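PDB 1E3J: Nadp(h)-dependent ketose reductase from Bemisia argentifolii, which probably catalyses the NADP(H)-dependent, zinc-dependent interconversion of fructose and sorbitol, as a member of the zinc-containing alcohol dehydrogenase family. Local coordinates for residues G169-V174 and I260-G265; V183-A188 and V195-R200; A213-V218 and R234-D239; S227-R232 and I254-N259. All blocks are in the same frame, centred on the assembly; numbering follows the deposited sequence.

Contact 1: residues G169-V174 and I260-G265; sequences GTTVLV and ITRTGG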
loop_
_atom_site.group_PDB
_atom_site.type_symbol
_atom_site.label_atom_id
_atom_site.label_comp_id
_atom_site.label_asym_id
_atom_site.label_seq_id
_atom_site.Cartn_x
_atom_site.Cartn_y
_atom_site.Cartn_z
ATOM N N GLY A 169 6.825 -14.049 -9.369
ATOM C CA GLY A 169 5.505 -14.271 -9.930
ATOM C C GLY A 169 5.150 -13.174 -10.932
ATOM O O GLY A 169 4.138 -13.277 -11.642
ATOM N N THR A 170 5.946 -12.111 -11.016
ATOM C CA THR A 170 5.603 -11.085 -11.988
ATOM C C THR A 170 6.168 -11.462 -13.360
ATOM O O THR A 170 7.276 -11.989 -13.444
ATOM C CB THR A 170 6.245 -9.730 -11.669
ATOM O OG1 THR A 170 5.965 -9.346 -10.318
ATOM C CG2 THR A 170 5.672 -8.682 -12.593
ATOM N N THR A 171 5.427 -11.185 -14.419
ATOM C CA THR A 171 5.950 -11.412 -15.748
ATOM C C THR A 171 6.115 -10.014 -16.301
ATOM O O THR A 171 5.177 -9.278 -16.354
ATOM C CB THR A 171 4.999 -12.203 -16.658
ATOM O OG1 THR A 171 4.803 -13.524 -16.117
ATOM C CG2 THR A 171 5.640 -12.337 -18.045
ATOM N N VAL A 172 7.314 -9.680 -16.733
ATOM C CA VAL A 172 7.623 -8.358 -17.209
ATOM C C VAL A 172 8.010 -8.356 -18.666
ATOM O O VAL A 172 8.833 -9.164 -19.108
ATOM C CB VAL A 172 8.856 -7.742 -16.438
ATOM C CG1 VAL A 172 9.149 -6.354 -16.990
ATOM C CG2 VAL A 172 8.598 -7.663 -14.889
ATOM N N LEU A 173 7.427 -7.417 -19.398
ATOM C CA LEU A 173 7.743 -7.245 -20.786
ATOM C C LEU A 173 8.492 -5.924 -20.913
ATOM O O LEU A 173 7.964 -4.852 -20.600
ATOM C CB LEU A 173 6.466 -7.158 -21.629
ATOM C CG LEU A 173 6.708 -6.554 -23.017
ATOM C CD1 LEU A 173 7.563 -7.497 -23.855
ATOM C CD2 LEU A 173 5.394 -6.305 -23.696
ATOM N N VAL A 174 9.723 -5.977 -21.363
ATOM C CA VAL A 174 10.458 -4.747 -21.555
ATOM C C VAL A 174 10.495 -4.465 -23.048
ATOM O O VAL A 174 11.016 -5.277 -23.832
ATOM C CB VAL A 174 11.880 -4.890 -21.067
ATOM C CG1 VAL A 174 12.617 -3.613 -21.301
ATOM C CG2 VAL A 174 11.871 -5.319 -19.602
ATOM N N ILE A 260 -1.156 -5.387 -24.848
ATOM C CA ILE A 260 -0.615 -6.678 -24.468
ATOM C C ILE A 260 -0.566 -6.867 -22.944
ATOM O O ILE A 260 -0.443 -8.001 -22.447
ATOM C CB ILE A 260 0.795 -6.822 -25.003
ATOM C CG1 ILE A 260 1.340 -8.218 -24.720
ATOM C CG2 ILE A 260 1.677 -5.786 -24.341
ATOM C CD1 ILE A 260 0.696 -9.333 -25.505
ATOM N N THR A 261 -0.670 -5.774 -22.190
ATOM C CA THR A 261 -0.598 -5.894 -20.729
ATOM C C THR A 261 -1.797 -6.610 -20.115
ATOM O O THR A 261 -2.933 -6.383 -20.526
ATOM C CB THR A 261 -0.440 -4.514 -20.051
ATOM O OG1 THR A 261 0.784 -3.906 -20.488
ATOM C CG2 THR A 261 -0.390 -4.681 -18.529
ATOM N N ARG A 262 -1.533 -7.490 -19.149
ATOM C CA ARG A 262 -2.598 -8.209 -18.474
ATOM C C ARG A 262 -3.567 -7.288 -17.710
ATOM O O ARG A 262 -3.169 -6.276 -17.137
ATOM C CB ARG A 262 -2.011 -9.216 -17.472
ATOM C CG ARG A 262 -3.045 -10.145 -16.823
ATOM C CD ARG A 262 -2.435 -10.938 -15.627
ATOM N NE ARG A 262 -1.216 -11.652 -16.012
ATOM C CZ ARG A 262 -0.288 -12.118 -15.164
ATOM N NH1 ARG A 262 -0.412 -11.945 -13.841
ATOM N NH2 ARG A 262 0.766 -12.791 -15.644
ATOM N N THR A 263 -4.830 -7.672 -17.682
ATOM C CA THR A 263 -5.860 -6.938 -16.970
ATOM C C THR A 263 -5.366 -6.704 -15.544
ATOM O O THR A 263 -4.801 -7.599 -14.908
ATOM C CB THR A 263 -7.184 -7.769 -16.963
ATOM O OG1 THR A 263 -7.639 -7.917 -18.308
ATOM C CG2 THR A 263 -8.277 -7.097 -16.168
ATOM N N GLY A 264 -5.554 -5.489 -15.062
ATOM C CA GLY A 264 -5.134 -5.136 -13.713
ATOM C C GLY A 264 -3.647 -4.921 -13.579
ATOM O O GLY A 264 -3.173 -4.654 -12.496
ATOM N N GLY A 265 -2.919 -5.042 -14.684
ATOM C CA GLY A 265 -1.476 -4.899 -14.657
ATOM C C GLY A 265 -1.099 -3.451 -14.839
ATOM O O GLY A 265 -1.973 -2.570 -14.766
HETATM O O HOH W 1 3.055 -13.832 -13.969
#
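The Arg262 guanidinium, the one flat side-chain group here, meets Thr171 through a water that lies at its edge and in its plane, while the Thr171 hydroxyl itself stands obliquely to the group. The setting is the Rossmann-type nucleotide-binding fold: 169-174 carries the first residues of strand 171-175, an inner strand of the parallel sheet, and the loop 260-265 connects helix 251-260 with strand 266-269. The water accepts from Arg262 NH2 at 3.0 Å, donates to the carbonyl Gly169 O at 2.6 Å and is bonded to Thr171 OG1 at 2.8 Å, so it ties Gly169 and the first strand residue, Thr171, to the loop although NH2 stays 4.1 Å from Thr171 OG1. Arg262 leaves its backbone with CG anti to N and bends at chi3 (-53°), and its side chain crosses that of Thr171 at about a right angle. NH2 also bonds to Leu240 O, and NE has a long, weak ion pair with Asp239. Arg262 also opens a type II turn, closed by Gly265 N to Arg262 O at 2.8 Å. Further along the strand the contact becomes apolar and buried: methyl CD2 of Leu173 meets branch methyl CG2 of Ile260 at 3.8 Å.

Contact 2: residues V183-A188 and V195-R200; sequences VSVLAA and VVCTAR. With PO4 (phosphate ion), chain D.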
loop_
_atom_site.group_PDB
_atom_site.type_symbol
_atom_site.label_atom_id
_atom_site.label_comp_id
_atom_site.label_asym_id
_atom_site.label_seq_id
_atom_site.Cartn_x
_atom_site.Cartn_y
_atom_site.Cartn_z
ATOM N N VAL A 183 18.832 -2.037 -18.410
ATOM C CA VAL A 183 18.852 -2.003 -16.930
ATOM C C VAL A 183 17.498 -2.508 -16.378
ATOM O O VAL A 183 17.469 -3.167 -15.338
ATOM C CB VAL A 183 19.220 -0.607 -16.330
ATOM C CG1 VAL A 183 20.632 -0.277 -16.693
ATOM C CG2 VAL A 183 18.320 0.481 -16.822
ATOM N N SER A 184 16.401 -2.258 -17.097
ATOM C CA SER A 184 15.099 -2.780 -16.660
ATOM C C SER A 184 15.134 -4.305 -16.658
ATOM O O SER A 184 14.511 -4.931 -15.800
ATOM C CB SER A 184 13.979 -2.328 -17.584
ATOM O OG SER A 184 13.792 -0.937 -17.469
ATOM N N VAL A 185 15.853 -4.915 -17.605
ATOM C CA VAL A 185 15.920 -6.377 -17.632
ATOM C C VAL A 185 16.674 -6.840 -16.411
ATOM O O VAL A 185 16.229 -7.754 -15.680
ATOM C CB VAL A 185 16.623 -6.917 -18.913
ATOM C CG1 VAL A 185 17.010 -8.400 -18.728
ATOM C CG2 VAL A 185 15.684 -6.782 -20.123
ATOM N N LEU A 186 17.819 -6.215 -16.188
ATOM C CA LEU A 186 18.661 -6.530 -15.036
ATOM C C LEU A 186 17.895 -6.347 -13.693
ATOM O O LEU A 186 17.880 -7.258 -12.854
ATOM C CB LEU A 186 19.916 -5.637 -15.055
ATOM C CG LEU A 186 20.915 -5.931 -16.215
ATOM C CD1 LEU A 186 21.956 -4.842 -16.304
ATOM C CD2 LEU A 186 21.603 -7.272 -15.944
ATOM N N ALA A 187 17.249 -5.192 -13.509
ATOM C CA ALA A 187 16.515 -4.937 -12.274
ATOM C C ALA A 187 15.345 -5.922 -12.116
ATOM O O ALA A 187 15.163 -6.503 -11.068
ATOM C CB ALA A 187 15.991 -3.466 -12.241
ATOM N N ALA A 188 14.594 -6.138 -13.181
ATOM C CA ALA A 188 13.455 -7.025 -13.124
ATOM C C ALA A 188 13.876 -8.468 -12.810
ATOM O O ALA A 188 13.201 -9.173 -12.020
ATOM C CB ALA A 188 12.679 -6.946 -14.419
ATOM N N VAL A 195 11.180 -12.343 -17.394
ATOM C CA VAL A 195 11.270 -11.239 -18.327
ATOM C C VAL A 195 11.298 -11.573 -19.831
ATOM O O VAL A 195 12.016 -12.471 -20.278
ATOM C CB VAL A 195 12.531 -10.420 -18.025
ATOM C CG1 VAL A 195 12.615 -9.270 -18.994
ATOM C CG2 VAL A 195 12.502 -9.884 -16.554
ATOM N N VAL A 196 10.525 -10.815 -20.601
ATOM C CA VAL A 196 10.490 -10.945 -22.038
ATOM C C VAL A 196 10.984 -9.588 -22.520
ATOM O O VAL A 196 10.544 -8.559 -22.030
ATOM C CB VAL A 196 9.067 -11.134 -22.589
ATOM C CG1 VAL A 196 9.091 -11.060 -24.106
ATOM C CG2 VAL A 196 8.532 -12.452 -22.194
ATOM N N CYS A 197 11.892 -9.596 -23.479
ATOM C CA CYS A 197 12.437 -8.378 -23.997
ATOM C C CYS A 197 12.257 -8.334 -25.494
ATOM O O CYS A 197 12.622 -9.267 -26.199
ATOM C CB CYS A 197 13.905 -8.271 -23.660
ATOM S SG CYS A 197 14.540 -6.674 -24.167
ATOM N N THR A 198 11.717 -7.223 -25.960
ATOM C CA THR A 198 11.392 -6.970 -27.369
ATOM C C THR A 198 12.195 -5.799 -27.909
ATOM O O THR A 198 12.282 -4.783 -27.243
ATOM C CB THR A 198 9.908 -6.581 -27.452
ATOM O OG1 THR A 198 9.132 -7.737 -27.773
ATOM C CG2 THR A 198 9.682 -5.472 -28.420
ATOM N N ALA A 199 12.740 -5.913 -29.113
ATOM C CA ALA A 199 13.509 -4.819 -29.709
ATOM C C ALA A 199 13.763 -4.963 -31.221
ATOM O O ALA A 199 13.547 -6.029 -31.807
ATOM C CB ALA A 199 14.813 -4.679 -28.992
ATOM N N ARG A 200 14.229 -3.885 -31.849
ATOM C CA ARG A 200 14.493 -3.895 -33.289
ATOM C C ARG A 200 15.787 -4.600 -33.655
ATOM O O ARG A 200 15.830 -5.364 -34.615
ATOM C CB ARG A 200 14.548 -2.463 -33.846
ATOM C CG ARG A 200 13.224 -1.745 -33.828
ATOM C CD ARG A 200 13.368 -0.280 -34.188
ATOM N NE ARG A 200 14.402 0.390 -33.404
ATOM C CZ ARG A 200 14.353 1.671 -33.032
ATOM N NH1 ARG A 200 13.306 2.418 -33.367
ATOM N NH2 ARG A 200 15.357 2.216 -32.345
HETATM P P PO4 D . 15.851 -1.147 -30.152
HETATM O O1 PO4 D . 16.267 0.139 -30.764
HETATM O O2 PO4 D . 16.457 -2.276 -30.904
HETATM O O3 PO4 D . 16.315 -1.198 -28.746
HETATM O O4 PO4 D . 14.363 -1.251 -30.201
#
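Helix 183-188 runs back over strand 195-199 almost exactly antiparallel, at 175° with the axes 9.4 Å apart, as expected within the beta-alpha-beta unit formed by strand 171-175, helix 179-190 and strand 194-199 of the Rossmann-type fold. Val195 divides its two methyls between two helix residues. CG2 reaches the methyl of Ala188, with Val195 CG2 to Ala188 CB at 3.6 Å, and CG1 lies 4.1 Å from Val185 CG2. With its CG1 anti to the backbone N (chi1 165°), Val185 is left to present CG2 to the strand, and that same methyl also touches the sulfur, Val185 CG2 to Cys197 SG at 4.2 Å. Leu205 and Ala208 of helix 202-210 pack on Cys197. Past the strand's end, Arg200 N gives phosphate O4 a nearly straight bond (3.1 Å, 169°) and O2 a weak one, and the Arg200 side chain adds weak bonds from NE and NH2 to O1. The phosphate, probably from the crystallisation liquor, is also bonded by the amides of Ala177 and Ser201 and by Arg204 NH2, a position consistent with a cofactor phosphate subsite. Helix and strand thus adhere by apolar contact alone, whereas the polar grip gathers beyond the strand, on the anion.

Contact 3: residues A213-V218 and R234-D239; sequences ADVTLV and RSAIGD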
loop_
_atom_site.group_PDB
_atom_site.type_symbol
_atom_site.label_atom_id
_atom_site.label_comp_id
_atom_site.label_asym_id
_atom_site.label_seq_id
_atom_site.Cartn_x
_atom_site.Cartn_y
_atom_site.Cartn_z
ATOM N N ALA A 213 17.259 -11.894 -19.739
ATOM C CA ALA A 213 15.922 -11.982 -20.312
ATOM C C ALA A 213 15.609 -13.480 -20.614
ATOM O O ALA A 213 16.448 -14.199 -21.156
ATOM C CB ALA A 213 15.860 -11.150 -21.580
ATOM N N ASP A 214 14.420 -13.948 -20.246
ATOM C CA ASP A 214 14.041 -15.341 -20.472
ATOM C C ASP A 214 13.599 -15.581 -21.911
ATOM O O ASP A 214 13.748 -16.684 -22.443
ATOM C CB ASP A 214 12.915 -15.727 -19.525
ATOM C CG ASP A 214 13.310 -15.569 -18.095
ATOM O OD1 ASP A 214 13.914 -16.513 -17.545
ATOM O OD2 ASP A 214 13.058 -14.485 -17.517
ATOM N N VAL A 215 13.032 -14.556 -22.537
ATOM C CA VAL A 215 12.607 -14.671 -23.911
ATOM C C VAL A 215 12.947 -13.352 -24.595
ATOM O O VAL A 215 12.781 -12.294 -23.983
ATOM C CB VAL A 215 11.090 -14.843 -24.016
ATOM C CG1 VAL A 215 10.714 -15.044 -25.478
ATOM C CG2 VAL A 215 10.597 -15.991 -23.146
ATOM N N THR A 216 13.434 -13.403 -25.835
ATOM C CA THR A 216 13.724 -12.197 -26.607
ATOM C C THR A 216 13.009 -12.311 -27.966
ATOM O O THR A 216 12.836 -13.401 -28.482
ATOM C CB THR A 216 15.223 -12.015 -26.883
ATOM O OG1 THR A 216 15.698 -13.133 -27.637
ATOM C CG2 THR A 216 16.003 -11.919 -25.585
ATOM N N LEU A 217 12.595 -11.190 -28.541
ATOM C CA LEU A 217 11.910 -11.221 -29.826
ATOM C C LEU A 217 12.283 -10.018 -30.657
ATOM O O LEU A 217 12.315 -8.894 -30.143
ATOM C CB LEU A 217 10.411 -11.189 -29.624
ATOM C CG LEU A 217 9.846 -12.353 -28.841
ATOM C CD1 LEU A 217 8.501 -11.971 -28.287
ATOM C CD2 LEU A 217 9.763 -13.576 -29.749
ATOM N N VAL A 218 12.584 -10.249 -31.932
ATOM C CA VAL A 218 12.900 -9.141 -32.813
ATOM C C VAL A 218 11.534 -8.580 -33.181
ATOM O O VAL A 218 10.673 -9.296 -33.679
ATOM C CB VAL A 218 13.661 -9.593 -34.063
ATOM C CG1 VAL A 218 13.983 -8.389 -34.948
ATOM C CG2 VAL A 218 14.958 -10.259 -33.647
ATOM N N ARG A 234 2.321 -12.997 -27.156
ATOM C CA ARG A 234 1.443 -13.813 -26.331
ATOM C C ARG A 234 1.821 -15.273 -26.450
ATOM O O ARG A 234 1.807 -16.017 -25.465
ATOM C CB ARG A 234 -0.008 -13.616 -26.754
ATOM C CG ARG A 234 -1.038 -14.151 -25.770
ATOM C CD ARG A 234 -2.443 -14.053 -26.388
ATOM N NE ARG A 234 -2.766 -12.683 -26.802
ATOM C CZ ARG A 234 -3.590 -11.878 -26.135
ATOM N NH1 ARG A 234 -4.189 -12.309 -25.020
ATOM N NH2 ARG A 234 -3.801 -10.635 -26.565
ATOM N N SER A 235 2.202 -15.678 -27.652
ATOM C CA SER A 235 2.549 -17.069 -27.871
ATOM C C SER A 235 3.893 -17.448 -27.278
ATOM O O SER A 235 4.152 -18.626 -27.032
ATOM C CB SER A 235 2.564 -17.379 -29.363
ATOM O OG SER A 235 3.876 -17.244 -29.877
ATOM N N ALA A 236 4.752 -16.462 -27.041
ATOM C CA ALA A 236 6.076 -16.736 -26.498
ATOM C C ALA A 236 6.110 -16.960 -24.996
ATOM O O ALA A 236 7.140 -17.362 -24.437
ATOM C CB ALA A 236 7.004 -15.609 -26.854
ATOM N N ILE A 237 4.989 -16.711 -24.333
ATOM C CA ILE A 237 4.943 -16.849 -22.889
ATOM C C ILE A 237 3.617 -17.405 -22.449
ATOM O O ILE A 237 2.757 -17.708 -23.269
ATOM C CB ILE A 237 5.103 -15.489 -22.213
ATOM C CG1 ILE A 237 3.940 -14.580 -22.609
ATOM C CG2 ILE A 237 6.403 -14.846 -22.642
ATOM C CD1 ILE A 237 4.021 -13.199 -21.985
ATOM N N GLY A 238 3.442 -17.512 -21.139
ATOM C CA GLY A 238 2.185 -18.018 -20.624
ATOM C C GLY A 238 1.116 -16.945 -20.719
ATOM O O GLY A 238 0.578 -16.652 -21.798
ATOM N N ASP A 239 0.815 -16.346 -19.574
ATOM C CA ASP A 239 -0.188 -15.297 -19.515
ATOM C C ASP A 239 0.479 -14.036 -20.023
ATOM O O ASP A 239 1.688 -13.991 -20.261
ATOM C CB ASP A 239 -0.635 -15.050 -18.073
ATOM C CG ASP A 239 -2.089 -14.582 -17.973
ATOM O OD1 ASP A 239 -2.563 -13.821 -18.858
ATOM O OD2 ASP A 239 -2.755 -14.981 -16.984
#
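Val215 has CG1 anti to its backbone N (chi1 -177°), and this spreads its two methyls over different parts of segment 234-239: CG1 meets the methyl of Ala236, and CG2 lies beside the backbone and Ile237. Leu217, two residues on and on the same side of the strand, has CG anti to its carbonyl carbon instead (chi1 -61°), and this leads CD1 to Ala236 as well. The alanine methyl is therefore touched by two strand side chains, with Val215 CG1 to Ala236 CB at 4.0 Å and Leu217 CD1 to Ala236 CB at 4.2 Å. Val215 CG2 comes 3.9 Å from the carbonyl Ala236 O, and its approach to Ile237 CG2 is looser, at 4.4 Å. These residues join strand 215-218, an outermost strand, within this chain, of the parallel Rossmann-type sheet, to the C-terminal end of helix 226-236 and the chain that leaves it. Val196 of the adjoining strand 194-199 touches both Val215 and Ile237, so the apolar patch continues across the sheet. A polar tie runs alongside, from Arg232 NH1 of the same helix to Val218 O of the strand. All four touching residues are partly exposed, and no hydrogen bond crosses between the segments. Between these two segments the attachment is apolar and non-directional, resting on dispersion and partial removal of methyl groups from water near the surface.

Contact 4: residues S227-R232 and I254-N259; sequences SSIIER and ITIGIN
Ile230 and Ile256 carry this contact, each with about a third of the surface buried between helices 227-232 and 254-259, and they are also the residues whose CA atoms come nearest, 7.0 Å apart. The two side chains lie alongside and point opposite ways. Ile230 CG1 lies 4.2 Å from the branch methyl Ile256 CG2, and each goes on to a different neighbour on the facing helix. The end methyl of Ile230 reaches Asn259, one turn on from Ile256, with Ile230 CD1 to Asn259 CB at 3.5 Å; it meets the aliphatic root of the asparagine, whose OD1 is bonded to Asn283. In the other direction, the end methyl of Ile256 is received by Ile229, which crosses it at about a right angle. Ile256 CD1 stands 3.7 Å from Ile229 CG2 and 3.8 Å from Ile229 CD1, so it rests against both branches. Ile256 keeps CG1 anti to its carbonyl carbon (chi1 -76°) and an extended chi2 of 178°, and this stretches CD1 across to the other helix.

The short axes cross at -49° and stay 10.4 Å apart, a separation filled by the isoleucine side chains and the Asn259 CB, with no hydrogen bond between the segments. Both helices belong to the Rossmann-type domain. Ile229 also packs on Val219 in the loop after strand 215-218, while from helix 251-260 Ile254 and Ile258 reach Leu267 of strand 266-269 and Val279 of strand 277-279, and Thr255 packs on Met276 of the second subunit.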
loop_
_atom_site.group_PDB
_atom_site.type_symbol
_atom_site.label_atom_id
_atom_site.label_comp_id
_atom_site.label_asym_id
_atom_site.label_seq_id
_atom_site.Cartn_x
_atom_site.Cartn_y
_atom_site.Cartn_z
ATOM N N SER A 227 -1.158 -6.109 -34.342
ATOM C CA SER A 227 -1.848 -7.359 -34.072
ATOM C C SER A 227 -0.955 -8.596 -34.085
ATOM O O SER A 227 -1.076 -9.447 -33.208
ATOM C CB SER A 227 -3.007 -7.568 -35.064
ATOM O OG SER A 227 -2.578 -7.575 -36.419
ATOM N N SER A 228 -0.063 -8.723 -35.066
ATOM C CA SER A 228 0.766 -9.909 -35.069
ATOM C C SER A 228 1.920 -9.774 -34.094
ATOM O O SER A 228 2.428 -10.774 -33.599
ATOM C CB SER A 228 1.259 -10.261 -36.495
ATOM O OG SER A 228 2.070 -9.262 -37.075
ATOM N N ILE A 229 2.344 -8.551 -33.800
ATOM C CA ILE A 229 3.416 -8.389 -32.816
ATOM C C ILE A 229 2.874 -8.909 -31.508
ATOM O O ILE A 229 3.509 -9.675 -30.804
ATOM C CB ILE A 229 3.805 -6.930 -32.645
ATOM C CG1 ILE A 229 4.547 -6.485 -33.892
ATOM C CG2 ILE A 229 4.696 -6.744 -31.368
ATOM C CD1 ILE A 229 4.837 -5.029 -33.914
ATOM N N ILE A 230 1.657 -8.525 -31.202
ATOM C CA ILE A 230 1.062 -8.974 -29.970
ATOM C C ILE A 230 0.979 -10.490 -29.877
ATOM O O ILE A 230 1.482 -11.080 -28.907
ATOM C CB ILE A 230 -0.310 -8.326 -29.784
ATOM C CG1 ILE A 230 -0.093 -6.877 -29.312
ATOM C CG2 ILE A 230 -1.167 -9.150 -28.834
ATOM C CD1 ILE A 230 -1.403 -6.053 -29.133
ATOM N N GLU A 231 0.377 -11.137 -30.884
ATOM C CA GLU A 231 0.258 -12.594 -30.838
ATOM C C GLU A 231 1.607 -13.278 -30.717
ATOM O O GLU A 231 1.732 -14.247 -30.004
ATOM C CB GLU A 231 -0.492 -13.152 -32.058
ATOM C CG GLU A 231 -0.618 -14.696 -32.040
ATOM C CD GLU A 231 -1.156 -15.252 -30.707
ATOM O OE1 GLU A 231 -2.217 -14.765 -30.224
ATOM O OE2 GLU A 231 -0.524 -16.188 -30.147
ATOM N N ARG A 232 2.599 -12.753 -31.398
ATOM C CA ARG A 232 3.921 -13.329 -31.323
ATOM C C ARG A 232 4.359 -13.308 -29.851
ATOM O O ARG A 232 4.899 -14.282 -29.325
ATOM C CB ARG A 232 4.878 -12.518 -32.200
ATOM C CG ARG A 232 6.301 -13.031 -32.194
ATOM C CD ARG A 232 6.849 -13.094 -33.612
ATOM N NE ARG A 232 6.977 -11.770 -34.177
ATOM C CZ ARG A 232 8.095 -11.073 -34.158
ATOM N NH1 ARG A 232 9.191 -11.593 -33.603
ATOM N NH2 ARG A 232 8.105 -9.851 -34.668
ATOM N N ILE A 254 3.722 2.093 -27.225
ATOM C CA ILE A 254 2.870 2.309 -26.053
ATOM C C ILE A 254 1.497 1.693 -26.292
ATOM O O ILE A 254 0.853 1.166 -25.360
ATOM C CB ILE A 254 2.707 3.797 -25.746
ATOM C CG1 ILE A 254 4.027 4.332 -25.189
ATOM C CG2 ILE A 254 1.550 4.011 -24.777
ATOM C CD1 ILE A 254 4.117 5.844 -25.130
ATOM N N THR A 255 1.072 1.726 -27.550
ATOM C CA THR A 255 -0.230 1.190 -27.899
ATOM C C THR A 255 -0.131 -0.306 -27.702
ATOM O O THR A 255 -1.035 -0.924 -27.190
ATOM C CB THR A 255 -0.611 1.512 -29.383
ATOM O OG1 THR A 255 -0.663 2.937 -29.575
ATOM C CG2 THR A 255 -1.979 0.912 -29.732
ATOM N N ILE A 256 0.982 -0.885 -28.103
ATOM C CA ILE A 256 1.169 -2.313 -27.941
ATOM C C ILE A 256 1.178 -2.629 -26.440
ATOM O O ILE A 256 0.531 -3.587 -25.993
ATOM C CB ILE A 256 2.528 -2.792 -28.594
ATOM C CG1 ILE A 256 2.393 -2.843 -30.119
ATOM C CG2 ILE A 256 2.886 -4.196 -28.118
ATOM C CD1 ILE A 256 3.660 -3.250 -30.823
ATOM N N GLY A 257 1.925 -1.819 -25.680
ATOM C CA GLY A 257 2.039 -2.016 -24.238
ATOM C C GLY A 257 0.675 -2.083 -23.593
ATOM O O GLY A 257 0.399 -2.968 -22.800
ATOM N N ILE A 258 -0.180 -1.143 -23.952
ATOM C CA ILE A 258 -1.540 -1.100 -23.459
ATOM C C ILE A 258 -2.356 -2.330 -23.882
ATOM O O ILE A 258 -3.188 -2.858 -23.113
ATOM C CB ILE A 258 -2.252 0.127 -24.026
ATOM C CG1 ILE A 258 -1.599 1.391 -23.469
ATOM C CG2 ILE A 258 -3.767 0.071 -23.704
ATOM C CD1 ILE A 258 -2.152 2.667 -24.044
ATOM N N ASN A 259 -2.141 -2.798 -25.109
ATOM C CA ASN A 259 -2.947 -3.908 -25.571
ATOM C C ASN A 259 -2.437 -5.280 -25.170
ATOM O O ASN A 259 -3.202 -6.231 -25.115
ATOM C CB ASN A 259 -3.135 -3.805 -27.089
ATOM C CG ASN A 259 -4.028 -2.628 -27.485
ATOM O OD1 ASN A 259 -5.049 -2.373 -26.850
ATOM N ND2 ASN A 259 -3.648 -1.913 -28.532
#

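How the contacts relate
All four contacts belong to the Rossmann-type domain and lie away from the zinc sites; the phosphate of contact 2 is the one bound group among them. Contacts 1, 2 and 3 share the parallel sheet: Val172 O to Val196 N and Val174 N to Val196 O, both 2.8 Å, join contacts 1 and 2, and Cys197 N to Val215 O at 2.9 Å joins contacts 2 and 3. Helix 226-236 serves both contacts 3 and 4, whose centres are 12 Å apart, and Val218 O to Arg232 NH1 at 2.7 Å links them. Ile260 CD1 packs on Ile230 CG2, bringing contacts 1 and 4 together, while contacts 2 and 4 do not touch.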